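PDB 2FM8: surface presentation of antigens protein spaK, which acts as a type III secretion chaperone, storing effectors such as SipA, SopA, SopE and SopE2 in the bacterial cytoplasm in a secretion-competent state. Local coordinates for residues V65-T76 against L126-M134. Numbering follows the deposited sequence.
Sequences VLQQRAYEILMT and LEVFSRSLM
Val65 lies over the backbone of Leu133, its CG1 methyl 3.4 Å from Leu133 O. Leu133 is where the chain leaves its helix, so this contact packs the valine against the helix end. Leu66 offers its backbone and CB to the CD2 methyl of Leu133. Arg69 lays the aliphatic part of its side chain along the carbonyl oxygen of Ser132, with CG 3.3 Å from Ser132 O. A bend at chi2 (101°) then turns the guanidinium toward Met134. Its NH1 comes near Met134 O, but the angle is too poor for a hydrogen bond.

Glu72 holds CG opposite its backbone N and the side chain straight beyond it, which carries the carboxylate across to Ser132. Ser132 OG donates a short bond of 2.5 Å to Glu72 OE2, on the anti side of the carboxylate and 21° out of its plane. Ile73 puts CD1 between Phe129 CD1 and Ser132 CB, each at 3.8 Å, and Leu133 CG. Thr76 sets its CG2 methyl against the Phe129 ring, 3.6 Å from CE2. Its hydroxyl turns back to Glu72 O. A water donates to both Thr76 OG1 and Ser132 OG, linking the two helices.

The helical segments run nearly antiparallel, at 158°. Leu66 and Leu133 rest on Leu98 and Phe129 on Leu100, both of strand 97-103, so the helices share that strand of the sheet. In this small alpha/beta fold of class IB type III secretion chaperones, helix 62-78 packs between helix 112-132 and the second subunit, where Leu66 and Leu74 meet its Leu74.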
loop_
_atom_site.group_PDB
_atom_site.type_symbol
_atom_site.label_atom_id
_atom_site.label_comp_id
_atom_site.label_asym_id
_atom_site.label_seq_id
_atom_site.Cartn_x
_atom_site.Cartn_y
_atom_site.Cartn_z
ATOM N N VAL A 65 -7.805 -3.051 -9.198
ATOM C CA VAL A 65 -9.010 -3.042 -8.384
ATOM C C VAL A 65 -8.639 -2.859 -6.915
ATOM O O VAL A 65 -9.372 -2.212 -6.161
ATOM C CB VAL A 65 -9.867 -4.295 -8.588
ATOM C CG1 VAL A 65 -11.068 -4.260 -7.676
ATOM C CG2 VAL A 65 -10.334 -4.379 -10.070
ATOM N N LEU A 66 -7.479 -3.405 -6.522
ATOM C CA LEU A 66 -6.959 -3.220 -5.163
ATOM C C LEU A 66 -6.882 -1.730 -4.733
ATOM O O LEU A 66 -7.061 -1.403 -3.562
ATOM C CB LEU A 66 -5.626 -3.920 -5.006
ATOM C CG LEU A 66 -5.008 -4.018 -3.599
ATOM C CD1 LEU A 66 -5.881 -4.780 -2.599
ATOM C CD2 LEU A 66 -3.666 -4.672 -3.702
ATOM N N GLN A 67 -6.646 -0.837 -5.680
ATOM C CA GLN A 67 -6.606 0.607 -5.400
ATOM C C GLN A 67 -7.900 1.142 -4.764
ATOM O O GLN A 67 -7.875 2.115 -4.040
ATOM C CB GLN A 67 -6.289 1.399 -6.681
ATOM C CG GLN A 67 -4.998 0.974 -7.383
ATOM C CD GLN A 67 -4.783 1.661 -8.692
ATOM O OE1 GLN A 67 -5.280 2.789 -8.929
ATOM N NE2 GLN A 67 -4.011 1.020 -9.554
ATOM N N GLN A 68 -9.023 0.505 -5.062
ATOM C CA GLN A 68 -10.310 0.911 -4.538
ATOM C C GLN A 68 -10.800 0.003 -3.421
ATOM O O GLN A 68 -11.684 0.389 -2.695
ATOM C CB GLN A 68 -11.364 0.891 -5.653
ATOM C CG GLN A 68 -11.322 2.087 -6.583
ATOM C CD GLN A 68 -12.316 1.925 -7.755
ATOM O OE1 GLN A 68 -13.262 1.113 -7.687
ATOM N NE2 GLN A 68 -12.099 2.684 -8.831
ATOM N N ARG A 69 -10.246 -1.201 -3.305
ATOM C CA ARG A 69 -10.781 -2.225 -2.395
ATOM C C ARG A 69 -9.842 -2.670 -1.297
ATOM O O ARG A 69 -10.077 -3.709 -0.646
ATOM C CB ARG A 69 -11.235 -3.432 -3.206
ATOM C CG ARG A 69 -12.712 -3.460 -3.406
ATOM C CD ARG A 69 -13.107 -2.985 -4.721
ATOM N NE ARG A 69 -14.505 -2.574 -4.692
ATOM C CZ ARG A 69 -15.361 -2.728 -5.712
ATOM N NH1 ARG A 69 -14.976 -3.309 -6.892
ATOM N NH2 ARG A 69 -16.635 -2.305 -5.546
ATOM N N ALA A 70 -8.778 -1.903 -1.068
ATOM C CA ALA A 70 -7.767 -2.307 -0.101
ATOM C C ALA A 70 -8.291 -2.443 1.326
ATOM O O ALA A 70 -7.864 -3.350 2.045
ATOM C CB ALA A 70 -6.566 -1.389 -0.135
ATOM N N TYR A 71 -9.226 -1.598 1.737
ATOM C CA TYR A 71 -9.787 -1.725 3.088
ATOM C C TYR A 71 -10.563 -3.022 3.315
ATOM O O TYR A 71 -10.394 -3.718 4.317
ATOM C CB TYR A 71 -10.720 -0.556 3.348
ATOM C CG TYR A 71 -11.321 -0.525 4.724
ATOM C CD1 TYR A 71 -10.517 -0.655 5.882
ATOM C CD2 TYR A 71 -12.691 -0.360 4.881
ATOM C CE1 TYR A 71 -11.084 -0.610 7.151
ATOM C CE2 TYR A 71 -13.259 -0.309 6.127
ATOM C CZ TYR A 71 -12.466 -0.423 7.257
ATOM O OH TYR A 71 -13.088 -0.324 8.464
ATOM N N GLU A 72 -11.437 -3.338 2.367
ATOM C CA GLU A 72 -12.185 -4.589 2.410
ATOM C C GLU A 72 -11.237 -5.798 2.402
ATOM O O GLU A 72 -11.475 -6.808 3.075
ATOM C CB GLU A 72 -13.185 -4.630 1.238
ATOM C CG GLU A 72 -13.873 -5.983 1.051
ATOM C CD GLU A 72 -14.947 -5.939 -0.054
ATOM O OE1 GLU A 72 -15.472 -4.860 -0.323
ATOM O OE2 GLU A 72 -15.248 -6.974 -0.647
ATOM N N ILE A 73 -10.163 -5.697 1.642
ATOM C CA ILE A 73 -9.194 -6.778 1.571
ATOM C C ILE A 73 -8.469 -6.927 2.897
ATOM O O ILE A 73 -8.331 -8.033 3.419
ATOM C CB ILE A 73 -8.236 -6.562 0.388
ATOM C CG1 ILE A 73 -8.993 -6.767 -0.948
ATOM C CG2 ILE A 73 -6.999 -7.458 0.472
ATOM C CD1 ILE A 73 -9.381 -8.220 -1.256
ATOM N N LEU A 74 -8.041 -5.809 3.469
ATOM C CA LEU A 74 -7.396 -5.840 4.777
ATOM C C LEU A 74 -8.295 -6.411 5.904
ATOM O O LEU A 74 -7.824 -7.199 6.728
ATOM C CB LEU A 74 -6.869 -4.468 5.124
ATOM C CG LEU A 74 -5.385 -4.220 5.366
ATOM C CD1 LEU A 74 -4.425 -5.174 4.731
ATOM C CD2 LEU A 74 -5.066 -2.773 5.013
ATOM N N MET A 75 -9.569 -6.011 5.942
ATOM C CA MET A 75 -10.511 -6.576 6.913
ATOM C C MET A 75 -10.607 -8.067 6.773
ATOM O O MET A 75 -10.634 -8.796 7.775
ATOM C CB MET A 75 -11.932 -6.062 6.695
ATOM C CG MET A 75 -12.128 -4.579 6.654
ATOM S SD MET A 75 -13.166 -4.050 8.025
ATOM C CE MET A 75 -11.654 -4.085 8.973
ATOM N N THR A 76 -10.713 -8.522 5.523
ATOM C CA THR A 76 -10.738 -9.943 5.241
ATOM C C THR A 76 -9.464 -10.661 5.767
ATOM O O THR A 76 -9.548 -11.693 6.421
ATOM C CB THR A 76 -10.960 -10.221 3.735
ATOM O OG1 THR A 76 -12.032 -9.405 3.227
ATOM C CG2 THR A 76 -11.311 -11.677 3.513
ATOM N N LEU A 126 -10.319 -18.048 -1.408
ATOM C CA LEU A 126 -10.133 -17.691 -2.806
ATOM C C LEU A 126 -11.414 -17.106 -3.423
ATOM O O LEU A 126 -11.349 -16.126 -4.128
ATOM C CB LEU A 126 -9.623 -18.881 -3.630
ATOM C CG LEU A 126 -9.497 -18.592 -5.137
ATOM C CD1 LEU A 126 -8.436 -17.516 -5.414
ATOM C CD2 LEU A 126 -9.142 -19.826 -5.904
ATOM N N GLU A 127 -12.568 -17.728 -3.171
ATOM C CA GLU A 127 -13.839 -17.189 -3.628
ATOM C C GLU A 127 -14.058 -15.777 -3.134
ATOM O O GLU A 127 -14.401 -14.887 -3.897
ATOM C CB GLU A 127 -15.029 -18.048 -3.159
ATOM C CG GLU A 127 -15.547 -18.911 -4.210
ATOM C CD GLU A 127 -16.737 -19.786 -3.790
ATOM O OE1 GLU A 127 -17.734 -19.761 -4.536
ATOM O OE2 GLU A 127 -16.662 -20.476 -2.755
ATOM N N VAL A 128 -13.864 -15.595 -1.843
ATOM C CA VAL A 128 -14.112 -14.312 -1.212
ATOM C C VAL A 128 -13.153 -13.224 -1.684
ATOM O O VAL A 128 -13.574 -12.115 -2.037
ATOM C CB VAL A 128 -14.138 -14.533 0.337
ATOM C CG1 VAL A 128 -13.861 -13.333 1.075
ATOM C CG2 VAL A 128 -15.511 -15.134 0.728
ATOM N N PHE A 129 -11.857 -13.510 -1.677
ATOM C CA PHE A 129 -10.881 -12.505 -2.126
ATOM C C PHE A 129 -11.073 -12.185 -3.615
ATOM O O PHE A 129 -11.065 -11.039 -3.994
ATOM C CB PHE A 129 -9.442 -12.975 -1.888
ATOM C CG PHE A 129 -8.933 -12.728 -0.490
ATOM C CD1 PHE A 129 -8.190 -11.618 -0.207
ATOM C CD2 PHE A 129 -9.165 -13.648 0.517
ATOM C CE1 PHE A 129 -7.711 -11.371 1.092
ATOM C CE2 PHE A 129 -8.699 -13.436 1.807
ATOM C CZ PHE A 129 -7.982 -12.293 2.100
ATOM N N SER A 130 -11.259 -13.199 -4.458
ATOM C CA SER A 130 -11.417 -12.927 -5.892
ATOM C C SER A 130 -12.673 -12.069 -6.177
ATOM O O SER A 130 -12.630 -11.137 -6.985
ATOM C CB SER A 130 -11.365 -14.238 -6.718
ATOM O OG SER A 130 -12.540 -14.991 -6.572
ATOM N N ARG A 131 -13.769 -12.338 -5.470
ATOM C CA ARG A 131 -14.980 -11.526 -5.598
ATOM C C ARG A 131 -14.808 -10.116 -5.053
ATOM O O ARG A 131 -15.340 -9.162 -5.622
ATOM C CB ARG A 131 -16.181 -12.235 -4.912
ATOM C CG ARG A 131 -16.639 -13.482 -5.643
ATOM C CD ARG A 131 -17.487 -14.376 -4.808
ATOM N NE ARG A 131 -18.095 -15.421 -5.626
ATOM C CZ ARG A 131 -19.235 -16.041 -5.352
ATOM N NH1 ARG A 131 -19.929 -15.765 -4.249
ATOM N NH2 ARG A 131 -19.721 -16.914 -6.217
ATOM N N SER A 132 -14.077 -9.959 -3.955
ATOM C CA SER A 132 -13.785 -8.611 -3.475
ATOM C C SER A 132 -12.960 -7.795 -4.486
ATOM O O SER A 132 -12.970 -6.563 -4.416
ATOM C CB SER A 132 -13.028 -8.604 -2.136
ATOM O OG SER A 132 -13.850 -9.038 -1.075
ATOM N N LEU A 133 -12.226 -8.472 -5.369
ATOM C CA LEU A 133 -11.387 -7.787 -6.381
ATOM C C LEU A 133 -11.995 -7.759 -7.770
ATOM O O LEU A 133 -11.327 -7.458 -8.754
ATOM C CB LEU A 133 -10.013 -8.413 -6.433
ATOM C CG LEU A 133 -9.203 -8.087 -5.177
ATOM C CD1 LEU A 133 -8.106 -9.101 -5.023
ATOM C CD2 LEU A 133 -8.630 -6.680 -5.171
ATOM N N MET A 134 -13.280 -8.026 -7.844
ATOM C CA MET A 134 -13.968 -8.016 -9.106
ATOM C C MET A 134 -14.232 -6.555 -9.442
ATOM O O MET A 134 -14.611 -5.787 -8.545
ATOM C CB MET A 134 -15.280 -8.796 -8.999
ATOM C CG MET A 134 -15.621 -9.538 -10.239
ATOM S SD MET A 134 -17.106 -10.566 -10.084
ATOM C CE MET A 134 -18.285 -9.192 -9.929
HETATM O O HOH W 1 -13.617 -10.322 1.399
#